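Local coordinates for protein 2-oxo-1,2-dihydroquinoline 8-monooxygenase, oxygenase component (Pseudomonas putida, PDB 1Z02) that serves as the oxygenase component of 2-oxo-1,2-dihydroquinoline 8-monooxygenase, carrying a Rieske [2Fe-2S] cluster and a mononuclear iron, at residues N42-A47 / E160-L165; V77-D82 / I148-R153; N195-G200 / E340-F345; V296-V301 / R398-R403. All coordinates share one frame; numbering follows the deposited sequence.

Contact 1. Residues N42-A47 / E160-L165; sequences NHWYPA and EDVPPL
Trp-44, on the edge strand 43-49, and Leu-165, in the long loop after strand 147-152 and just past two prolines, bring the two backbones together, their CA atoms 6.3 Å apart; no backbone hydrogen bond joins the segments. The tryptophan carries almost everything. Its CG stands anti to the carbonyl carbon (chi1 -73°), which turns the indole out toward the loop. There NE1 donates to Pro-163 O at 2.9 Å, with an N-H...O angle of 156°. The oxygen lies near the ring plane, at the pyrrole edge, whereas the nitrogen sits well above the plane of the Pro-163 carbonyl. Over one indole face comes the backbone of Leu-165: its CA is 3.6 Å from the centroid of the five-membered ring, a CH-pi contact almost along the ring normal. The leucine side chain crosses the tryptophan at about a right angle, and CD1 reaches Trp-44 CB at 3.6 Å. Farther along, Val-162 CG1 touches Trp-44 CZ2 at 4.0 Å, obliquely to the ring. With an alanine here, Pro-163 O would probably lose its indole N-H and a gap would be likely to open beneath Leu-165. Phe-151 also meets the indole, and Asp-168 OD1 takes the backbone N-H of Trp-44. Asn-42 and His-43 both face Val-152 in a G1 beta bulge at the start of the strand. By one N-H...O bond and one CH-pi contact, the indole fastens the loop that follows strand 147-152 against the small antiparallel sheet 43-49/147-152/141-144 of the Rieske part.

Contact 2. Residues V77-D82 / I148-R153; sequences VFALKD and IFVFVR
Val-77 meets Ile-148 tip to tip, its CG2 methyl 3.9 Å from CD1 of the isoleucine. The isoleucine can reach this far because its chain is extended (chi2 -180°), with CD1 at the end of the longer branch. On the valine, CG2, anti to the carbonyl carbon, is the branch that makes the contact. Two residues on, the same step is repeated with smaller groups: Ala-79 CB faces Val-150 CG1 at 4.2 Å. Here the CA atoms are closer, 7.4 Å apart against 8.2 Å for Val-77 and Ile-148, as suits the short alanine. The pairing of alternate residues in step means that the two strands run in broadly the same direction, presenting inward faces to one another, with no hydrogen bond between them. They belong to different three-stranded antiparallel sheets. Their joint is closed from the side by Val-141 and Glu-143 of strand 141-144, while the Ala-79 and Lys-81 backbones bond to Tyr-139 and Thr-137. Past the apolar pairs the chemistry changes: Lys-81 NZ makes a salt bridge with Asp-155, and Arg-153 another with Asp-159. Since the four touching residues are buried and wholly aliphatic, this junction of the Rieske domain's sheets rests across these segments on van der Waals packing and exclusion of water, with fit set by side-chain size rather than by directed bonds.

Contact 3. Residues N195-G200 / E340-F345; sequences NAVVHG and EDRKKF
Apolar packing joins Val-197 to Phe-345 and Arg-342 of the helix. The valine CB lies 3.9 Å from Phe-345 CE2, and its CG1 sits at the edge of that ring, in its plane. Its other methyl, CG2, rests on the aliphatic part of Arg-342, 4.1 Å from CD, where the arginine chain bends at chi3. Phe-345 reaches the strand because its CG stands anti to the backbone N (chi1 -177°). Near the ring plane, Val-197 O also comes to 3.5 Å from Phe-345 CE2. The aromatic contact is with His-199, whose CD2 stands over one phenyl face, 3.4 Å from Phe-345 CE2. Centroids are 4.8 Å apart and the planes are inclined at 50°, an oblique pair, neither stack nor T-shape. Tyr-349, one turn along the helix, also meets the imidazole. Polar contact is by way of a water, which sits 2.7 Å from His-199 NE2 and donates to Arg-342 O at 2.7 Å, bridging the imidazole to a helix carbonyl. A serine here removes the phenyl ring, which would probably leave the imidazole of His-199 freer to turn and Val-197 short of an apolar partner. Strand 196-206 and helix 339-359 run nearly parallel here, their local axes 20° apart. Strand 325-335 lies beside 196-206 and leads into the helix, which turns back to lie over the face of the sheet at its outermost strand, 196-206: a long helix packed on an antiparallel sheet, consistent with the helix-grip architecture of the Bet v 1-like ring-hydroxylase family.

Contact 4. Residues V296-V301 / R398-R403; sequences VVLPGV and RKLASR
Leu-298, just past the end of strand 293-297, comes closest to Ala-401 on helix 392-404, with their CA atoms 6.4 Å apart. The first segment is a tight reversal: a cis peptide bond precedes Pro-299, and Gly-300 and Val-301 both face Val-297 in a classic beta bulge. Gly-300 holds backbone angles at which a CB would be jammed against the preceding carbonyl oxygen. Leu-298 does the touching. With CG anti to its carbonyl carbon (chi1 -82°), its CD2 lies on the helix surface, 3.8 Å from both CA and CB of Ala-401. The small alanine thus lets a methyl of the branched leucine lie close to the helix backbone. The other methyl, CD1, comes to 4.2 Å from Leu-400 O, and Leu-298 CG stands 4.4 Å from Leu-400 CD1, a looser contact. No hydrogen bond crosses between the segments. Within the helix, Ser-402 OG donates to Arg-398 O at 2.8 Å. That oxygen also accepts Ser-402 N, from the opposite face of its carbonyl plane, so two bonds from one residue hold it. Arg-398 points elsewhere, paired with Glu-385 and Glu-214 and in a cation-pi contact with Tyr-30; its NH1 comes close to the like-charged NH1 of Arg-87 of a neighbouring subunit, a residue of that chain's [2Fe-2S] pocket. Trp-397 and Trp-404 of the same helix also touch the leucine, as does His-43 of strand 43-49, while Tyr-33 of helix 31-34 packs on Ala-401: the end of a sheet strand is wedged between helix 392-404 and the first strand of the Rieske part.

From the N terminus, 42-47 opens contact 1, and before it closes at 160-165 the chain runs through both segments of contact 2, which is nested inside. Strand 43-49 of contact 1 and strand 147-152 of contact 2 are neighbours in one sheet; contact 2 packs that sheet against the sheet of strand 76-81, while contact 1 ties the loop after 147-152 to it. Contacts 3 and 4 come later and cross: 195-200 opens, then 296-301, then 340-345 closes contact 3 and 398-403 closes contact 4. About 30 Å apart, centre to centre, they set separate helices against the same seven-stranded sheet. Contact 4 also touches contact 1, Pro-299 packing on His-43 and Tyr-45.

Contact 1. Residues N42-A47 / E160-L165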
# COMPACT_ATOMS: atom_id res chain seq x y z
N ASN A 42 20.14 -3.78 -21.19
CA ASN A 42 21.30 -3.85 -22.06
C ASN A 42 21.38 -2.55 -22.86
O ASN A 42 21.57 -2.57 -24.08
CB ASN A 42 21.21 -5.05 -23.01
CG ASN A 42 21.23 -6.37 -22.27
OD1 ASN A 42 20.67 -7.36 -22.74
ND2 ASN A 42 21.87 -6.40 -21.12
N HIS A 43 21.23 -1.43 -22.15
CA HIS A 43 21.29 -0.09 -22.73
C HIS A 43 21.98 0.86 -21.76
O HIS A 43 22.08 0.57 -20.57
CB HIS A 43 19.87 0.44 -23.03
CG HIS A 43 19.31 -0.02 -24.34
ND1 HIS A 43 18.52 -1.15 -24.46
CD2 HIS A 43 19.41 0.50 -25.58
CE1 HIS A 43 18.15 -1.29 -25.72
NE2 HIS A 43 18.68 -0.31 -26.42
N TRP A 44 22.45 2.00 -22.27
CA TRP A 44 23.11 3.00 -21.43
C TRP A 44 22.06 3.93 -20.85
O TRP A 44 21.12 4.32 -21.54
CB TRP A 44 24.13 3.84 -22.24
CG TRP A 44 25.40 3.12 -22.62
CD1 TRP A 44 25.64 2.43 -23.77
CD2 TRP A 44 26.60 3.04 -21.84
NE1 TRP A 44 26.93 1.92 -23.76
CE2 TRP A 44 27.53 2.28 -22.59
CE3 TRP A 44 26.99 3.53 -20.58
CZ2 TRP A 44 28.82 2.00 -22.12
CZ3 TRP A 44 28.27 3.26 -20.12
CH2 TRP A 44 29.17 2.50 -20.89
N TYR A 45 22.22 4.29 -19.58
CA TYR A 45 21.30 5.21 -18.91
C TYR A 45 22.10 6.13 -18.00
O TYR A 45 23.18 5.78 -17.55
CB TYR A 45 20.32 4.46 -18.00
CG TYR A 45 19.27 3.64 -18.71
CD1 TYR A 45 19.45 2.27 -18.92
CD2 TYR A 45 18.08 4.23 -19.16
CE1 TYR A 45 18.48 1.51 -19.56
CE2 TYR A 45 17.10 3.48 -19.80
CZ TYR A 45 17.31 2.12 -20.00
OH TYR A 45 16.35 1.36 -20.64
N PRO A 46 21.58 7.34 -17.74
CA PRO A 46 22.28 8.27 -16.86
C PRO A 46 22.01 7.75 -15.44
O PRO A 46 20.87 7.40 -15.11
CB PRO A 46 21.60 9.60 -17.16
CG PRO A 46 20.20 9.20 -17.49
CD PRO A 46 20.41 7.99 -18.37
N ALA A 47 23.05 7.66 -14.62
CA ALA A 47 22.88 7.17 -13.25
C ALA A 47 22.87 8.28 -12.21
O ALA A 47 21.99 8.33 -11.34
CB ALA A 47 24.00 6.16 -12.92
N GLU A 160 32.41 -8.11 -24.05
CA GLU A 160 32.82 -7.82 -25.43
C GLU A 160 31.69 -7.26 -26.30
O GLU A 160 31.95 -6.66 -27.34
CB GLU A 160 33.41 -9.07 -26.09
CG GLU A 160 32.42 -10.20 -26.28
CD GLU A 160 32.97 -11.31 -27.15
OE1 GLU A 160 33.37 -11.03 -28.31
OE2 GLU A 160 33.01 -12.47 -26.67
N ASP A 161 30.45 -7.46 -25.89
CA ASP A 161 29.30 -6.99 -26.65
C ASP A 161 28.81 -5.60 -26.26
O ASP A 161 27.91 -5.06 -26.91
CB ASP A 161 28.14 -7.99 -26.53
CG ASP A 161 28.42 -9.31 -27.24
OD1 ASP A 161 27.54 -10.20 -27.18
OD2 ASP A 161 29.49 -9.44 -27.86
N VAL A 162 29.38 -5.03 -25.21
CA VAL A 162 28.96 -3.70 -24.76
C VAL A 162 29.31 -2.64 -25.81
O VAL A 162 30.48 -2.44 -26.15
CB VAL A 162 29.60 -3.32 -23.41
CG1 VAL A 162 29.13 -1.93 -22.98
CG2 VAL A 162 29.22 -4.36 -22.36
N PRO A 163 28.28 -1.95 -26.34
CA PRO A 163 28.43 -0.91 -27.36
C PRO A 163 28.87 0.44 -26.81
O PRO A 163 28.80 0.69 -25.61
CB PRO A 163 27.03 -0.85 -27.96
CG PRO A 163 26.17 -1.00 -26.74
CD PRO A 163 26.86 -2.15 -25.99
N PRO A 164 29.33 1.34 -27.69
CA PRO A 164 29.78 2.67 -27.26
C PRO A 164 28.57 3.42 -26.69
O PRO A 164 27.43 3.16 -27.10
CB PRO A 164 30.27 3.32 -28.55
CG PRO A 164 30.65 2.16 -29.41
CD PRO A 164 29.59 1.14 -29.13
N LEU A 165 28.81 4.33 -25.76
CA LEU A 165 27.74 5.12 -25.17
C LEU A 165 27.01 5.91 -26.26
O LEU A 165 25.79 6.09 -26.21
CB LEU A 165 28.33 6.07 -24.11
CG LEU A 165 27.45 7.21 -23.59
CD1 LEU A 165 26.28 6.64 -22.78
CD2 LEU A 165 28.31 8.14 -22.75

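Contact 2. Residues V77-D82 / I148-R153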
# COMPACT_ATOMS: atom_id res chain seq x y z
N VAL A 77 34.87 6.05 -11.41
CA VAL A 77 33.62 5.50 -10.87
C VAL A 77 33.39 4.06 -11.31
O VAL A 77 33.54 3.73 -12.49
CB VAL A 77 32.39 6.33 -11.30
CG1 VAL A 77 31.12 5.74 -10.73
CG2 VAL A 77 32.54 7.76 -10.84
N PHE A 78 33.00 3.21 -10.36
CA PHE A 78 32.71 1.81 -10.65
C PHE A 78 31.27 1.51 -10.28
O PHE A 78 30.72 2.12 -9.36
CB PHE A 78 33.64 0.88 -9.86
CG PHE A 78 35.09 1.02 -10.24
CD1 PHE A 78 35.86 2.05 -9.71
CD2 PHE A 78 35.67 0.15 -11.16
CE1 PHE A 78 37.19 2.21 -10.09
CE2 PHE A 78 36.99 0.31 -11.55
CZ PHE A 78 37.76 1.34 -11.02
N ALA A 79 30.66 0.56 -10.98
CA ALA A 79 29.27 0.19 -10.69
C ALA A 79 29.15 -1.33 -10.59
O ALA A 79 29.69 -2.04 -11.44
CB ALA A 79 28.36 0.74 -11.77
N LEU A 80 28.45 -1.80 -9.56
CA LEU A 80 28.22 -3.23 -9.32
C LEU A 80 26.75 -3.39 -8.93
O LEU A 80 26.05 -2.40 -8.70
CB LEU A 80 29.09 -3.76 -8.17
CG LEU A 80 30.61 -3.85 -8.32
CD1 LEU A 80 31.20 -2.45 -8.38
CD2 LEU A 80 31.19 -4.61 -7.13
N LYS A 81 26.28 -4.63 -8.85
CA LYS A 81 24.90 -4.86 -8.47
C LYS A 81 24.81 -4.65 -6.96
O LYS A 81 25.59 -5.22 -6.20
CB LYS A 81 24.45 -6.28 -8.81
CG LYS A 81 22.98 -6.51 -8.51
CD LYS A 81 22.59 -7.95 -8.78
CE LYS A 81 22.60 -8.29 -10.26
NZ LYS A 81 22.13 -9.69 -10.50
N ASP A 82 23.85 -3.83 -6.55
CA ASP A 82 23.66 -3.50 -5.14
C ASP A 82 22.93 -4.64 -4.43
O ASP A 82 21.81 -4.47 -3.93
CB ASP A 82 22.86 -2.20 -5.01
CG ASP A 82 22.99 -1.56 -3.64
OD1 ASP A 82 22.24 -0.60 -3.38
OD2 ASP A 82 23.85 -2.00 -2.84
N ILE A 148 27.28 10.79 -15.31
CA ILE A 148 27.77 9.44 -15.08
C ILE A 148 26.77 8.45 -15.70
O ILE A 148 25.68 8.25 -15.16
CB ILE A 148 27.90 9.11 -13.57
CG1 ILE A 148 28.97 9.99 -12.93
CG2 ILE A 148 28.27 7.63 -13.39
CD1 ILE A 148 29.18 9.73 -11.45
N PHE A 149 27.13 7.86 -16.83
CA PHE A 149 26.26 6.89 -17.49
C PHE A 149 26.66 5.47 -17.12
O PHE A 149 27.85 5.17 -16.95
CB PHE A 149 26.30 7.03 -19.02
CG PHE A 149 25.81 8.35 -19.53
CD1 PHE A 149 26.66 9.45 -19.63
CD2 PHE A 149 24.48 8.50 -19.91
CE1 PHE A 149 26.19 10.68 -20.11
CE2 PHE A 149 24.00 9.71 -20.38
CZ PHE A 149 24.86 10.81 -20.48
N VAL A 150 25.67 4.59 -16.98
CA VAL A 150 25.93 3.20 -16.63
C VAL A 150 25.23 2.32 -17.64
O VAL A 150 24.12 2.64 -18.08
CB VAL A 150 25.40 2.85 -15.21
CG1 VAL A 150 25.66 1.40 -14.90
CG2 VAL A 150 26.08 3.72 -14.17
N PHE A 151 25.89 1.24 -18.03
CA PHE A 151 25.31 0.30 -18.99
C PHE A 151 24.60 -0.78 -18.16
O PHE A 151 25.25 -1.72 -17.68
CB PHE A 151 26.40 -0.34 -19.85
CG PHE A 151 25.87 -1.20 -20.96
CD1 PHE A 151 25.22 -0.63 -22.05
CD2 PHE A 151 25.98 -2.59 -20.90
CE1 PHE A 151 24.69 -1.43 -23.07
CE2 PHE A 151 25.46 -3.39 -21.92
CZ PHE A 151 24.81 -2.81 -23.00
N VAL A 152 23.29 -0.63 -18.00
CA VAL A 152 22.49 -1.58 -17.24
C VAL A 152 22.23 -2.81 -18.10
O VAL A 152 21.49 -2.75 -19.08
CB VAL A 152 21.16 -0.94 -16.80
CG1 VAL A 152 20.43 -1.87 -15.80
CG2 VAL A 152 21.43 0.42 -16.17
N ARG A 153 22.83 -3.93 -17.73
CA ARG A 153 22.72 -5.16 -18.50
C ARG A 153 22.29 -6.38 -17.69
O ARG A 153 22.34 -6.37 -16.46
CB ARG A 153 24.06 -5.46 -19.16
CG ARG A 153 25.20 -5.53 -18.16
CD ARG A 153 26.47 -6.11 -18.74
NE ARG A 153 27.56 -6.10 -17.77
CZ ARG A 153 28.80 -6.51 -18.05
NH1 ARG A 153 29.74 -6.46 -17.11
NH2 ARG A 153 29.09 -6.97 -19.26

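Contact 3. Residues N195-G200 / E340-F345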
# COMPACT_ATOMS: atom_id res chain seq x y z
N ASN A 195 34.28 20.60 -23.81
CA ASN A 195 33.80 21.84 -23.21
C ASN A 195 32.29 21.95 -23.11
O ASN A 195 31.77 23.03 -22.80
CB ASN A 195 34.35 23.04 -23.99
CG ASN A 195 35.84 23.23 -23.80
OD1 ASN A 195 36.51 23.86 -24.61
ND2 ASN A 195 36.36 22.68 -22.70
N ALA A 196 31.57 20.86 -23.36
CA ALA A 196 30.12 20.89 -23.24
C ALA A 196 29.82 20.93 -21.75
O ALA A 196 30.37 20.15 -20.98
CB ALA A 196 29.49 19.63 -23.88
N VAL A 197 28.96 21.86 -21.33
CA VAL A 197 28.61 21.96 -19.92
C VAL A 197 27.17 21.51 -19.70
O VAL A 197 26.29 21.82 -20.50
CB VAL A 197 28.78 23.40 -19.40
CG1 VAL A 197 28.41 23.47 -17.92
CG2 VAL A 197 30.22 23.86 -19.61
N VAL A 198 26.94 20.77 -18.62
CA VAL A 198 25.61 20.27 -18.31
C VAL A 198 25.03 20.84 -17.01
O VAL A 198 25.69 20.84 -15.97
CB VAL A 198 25.60 18.73 -18.17
CG1 VAL A 198 24.23 18.25 -17.75
CG2 VAL A 198 26.00 18.08 -19.49
N HIS A 199 23.80 21.33 -17.08
CA HIS A 199 23.09 21.85 -15.91
C HIS A 199 21.72 21.22 -15.97
O HIS A 199 21.12 21.14 -17.04
CB HIS A 199 22.94 23.38 -15.95
CG HIS A 199 24.21 24.13 -15.71
ND1 HIS A 199 25.00 23.91 -14.60
CD2 HIS A 199 24.83 25.10 -16.42
CE1 HIS A 199 26.05 24.72 -14.64
NE2 HIS A 199 25.97 25.44 -15.74
N GLY A 200 21.22 20.74 -14.84
CA GLY A 200 19.91 20.12 -14.87
C GLY A 200 19.51 19.42 -13.59
O GLY A 200 20.04 19.69 -12.51
N GLU A 340 34.41 32.16 -18.51
CA GLU A 340 33.54 33.33 -18.49
C GLU A 340 32.22 32.83 -19.08
O GLU A 340 31.14 33.19 -18.61
CB GLU A 340 34.11 34.44 -19.39
CG GLU A 340 34.33 35.78 -18.69
CD GLU A 340 33.03 36.42 -18.20
OE1 GLU A 340 32.15 36.71 -19.03
OE2 GLU A 340 32.90 36.62 -16.97
N ASP A 341 32.33 32.01 -20.11
CA ASP A 341 31.17 31.42 -20.77
C ASP A 341 30.43 30.53 -19.78
O ASP A 341 29.19 30.47 -19.79
CB ASP A 341 31.60 30.58 -21.98
CG ASP A 341 32.27 31.40 -23.06
OD1 ASP A 341 33.32 30.97 -23.56
OD2 ASP A 341 31.74 32.48 -23.41
N ARG A 342 31.19 29.83 -18.95
CA ARG A 342 30.63 28.94 -17.95
C ARG A 342 29.84 29.69 -16.89
O ARG A 342 28.82 29.22 -16.42
CB ARG A 342 31.73 28.10 -17.29
CG ARG A 342 32.41 27.13 -18.23
CD ARG A 342 33.05 25.99 -17.47
NE ARG A 342 34.39 26.31 -17.00
CZ ARG A 342 35.49 26.26 -17.75
NH1 ARG A 342 35.42 25.90 -19.02
NH2 ARG A 342 36.66 26.58 -17.24
N LYS A 343 30.33 30.87 -16.51
CA LYS A 343 29.66 31.68 -15.50
C LYS A 343 28.37 32.28 -16.06
O LYS A 343 27.38 32.41 -15.34
CB LYS A 343 30.59 32.79 -15.00
CG LYS A 343 31.83 32.24 -14.33
CD LYS A 343 32.65 33.34 -13.68
CE LYS A 343 33.90 32.75 -13.02
NZ LYS A 343 34.64 33.78 -12.23
N LYS A 344 28.39 32.65 -17.33
CA LYS A 344 27.19 33.21 -17.94
C LYS A 344 26.11 32.16 -18.07
O LYS A 344 24.94 32.43 -17.80
CB LYS A 344 27.51 33.77 -19.31
CG LYS A 344 28.49 34.87 -19.22
CD LYS A 344 28.31 35.87 -20.32
CE LYS A 344 28.91 37.17 -19.89
NZ LYS A 344 28.63 38.23 -20.88
N PHE A 345 26.52 30.97 -18.49
CA PHE A 345 25.61 29.84 -18.67
C PHE A 345 25.03 29.41 -17.32
O PHE A 345 23.83 29.17 -17.20
CB PHE A 345 26.36 28.69 -19.34
CG PHE A 345 25.50 27.48 -19.63
CD1 PHE A 345 24.21 27.62 -20.13
CD2 PHE A 345 26.02 26.20 -19.45
CE1 PHE A 345 23.44 26.50 -20.44
CE2 PHE A 345 25.26 25.08 -19.75
CZ PHE A 345 23.97 25.23 -20.25
O HOH W 1 28.28 26.56 -16.46

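Contact 4. Residues V296-V301 / R398-R403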
# COMPACT_ATOMS: atom_id res chain seq x y z
N VAL A 296 13.90 11.25 -30.92
CA VAL A 296 13.99 10.29 -29.83
C VAL A 296 14.71 9.02 -30.28
O VAL A 296 14.48 8.51 -31.37
CB VAL A 296 12.57 9.94 -29.27
CG1 VAL A 296 11.71 9.33 -30.36
CG2 VAL A 296 12.70 8.98 -28.06
N VAL A 297 15.62 8.53 -29.44
CA VAL A 297 16.38 7.33 -29.74
C VAL A 297 16.33 6.36 -28.56
O VAL A 297 16.07 6.76 -27.42
CB VAL A 297 17.88 7.67 -30.01
CG1 VAL A 297 18.00 8.58 -31.22
CG2 VAL A 297 18.50 8.35 -28.78
N LEU A 298 16.58 5.08 -28.84
CA LEU A 298 16.59 4.08 -27.77
C LEU A 298 17.74 4.43 -26.83
O LEU A 298 18.76 4.96 -27.25
CB LEU A 298 16.82 2.67 -28.36
CG LEU A 298 15.60 1.94 -28.93
CD1 LEU A 298 16.03 0.74 -29.77
CD2 LEU A 298 14.71 1.50 -27.79
N PRO A 299 17.59 4.16 -25.52
CA PRO A 299 16.47 3.49 -24.83
C PRO A 299 15.26 4.37 -24.54
O PRO A 299 14.33 3.95 -23.86
CB PRO A 299 17.12 2.99 -23.55
CG PRO A 299 18.06 4.09 -23.21
CD PRO A 299 18.69 4.41 -24.57
N GLY A 300 15.28 5.59 -25.08
CA GLY A 300 14.19 6.53 -24.87
C GLY A 300 14.77 7.86 -24.43
O GLY A 300 14.48 8.34 -23.32
N VAL A 301 15.59 8.45 -25.29
CA VAL A 301 16.24 9.72 -24.99
C VAL A 301 15.78 10.84 -25.92
O VAL A 301 15.88 10.72 -27.14
CB VAL A 301 17.78 9.60 -25.10
CG1 VAL A 301 18.44 10.77 -24.40
CG2 VAL A 301 18.25 8.29 -24.50
N ARG A 398 7.29 3.43 -31.04
CA ARG A 398 7.03 2.12 -30.46
C ARG A 398 7.52 1.01 -31.38
O ARG A 398 8.11 0.03 -30.92
CB ARG A 398 5.54 1.93 -30.18
CG ARG A 398 4.98 2.86 -29.10
CD ARG A 398 3.56 2.47 -28.78
NE ARG A 398 2.88 3.47 -27.96
CZ ARG A 398 1.57 3.47 -27.75
NH1 ARG A 398 1.00 4.40 -27.00
NH2 ARG A 398 0.81 2.52 -28.30
N LYS A 399 7.29 1.16 -32.68
CA LYS A 399 7.72 0.15 -33.64
C LYS A 399 9.23 0.01 -33.69
O LYS A 399 9.75 -1.10 -33.64
CB LYS A 399 7.21 0.50 -35.03
CG LYS A 399 5.71 0.36 -35.21
CD LYS A 399 5.35 0.58 -36.66
CE LYS A 399 3.85 0.49 -36.88
NZ LYS A 399 3.52 0.60 -38.33
N LEU A 400 9.95 1.13 -33.79
CA LEU A 400 11.40 1.07 -33.86
C LEU A 400 11.99 0.57 -32.55
O LEU A 400 13.00 -0.13 -32.54
CB LEU A 400 11.97 2.45 -34.22
CG LEU A 400 12.14 3.55 -33.17
CD1 LEU A 400 13.47 3.41 -32.44
CD2 LEU A 400 12.08 4.90 -33.86
N ALA A 401 11.36 0.91 -31.43
CA ALA A 401 11.85 0.45 -30.13
C ALA A 401 11.68 -1.06 -30.04
O ALA A 401 12.54 -1.77 -29.50
CB ALA A 401 11.08 1.14 -29.02
N SER A 402 10.56 -1.56 -30.56
CA SER A 402 10.29 -3.00 -30.53
C SER A 402 11.30 -3.75 -31.38
O SER A 402 11.75 -4.84 -31.02
CB SER A 402 8.88 -3.29 -31.04
OG SER A 402 7.89 -2.65 -30.27
N ARG A 403 11.67 -3.15 -32.51
CA ARG A 403 12.61 -3.79 -33.42
C ARG A 403 14.08 -3.74 -33.01
O ARG A 403 14.80 -4.71 -33.24
CB ARG A 403 12.46 -3.19 -34.81
CG ARG A 403 11.20 -3.65 -35.53
CD ARG A 403 11.06 -2.96 -36.87
NE ARG A 403 10.54 -1.60 -36.75
CZ ARG A 403 10.98 -0.56 -37.44
NH1 ARG A 403 11.96 -0.69 -38.32
NH2 ARG A 403 10.43 0.64 -37.26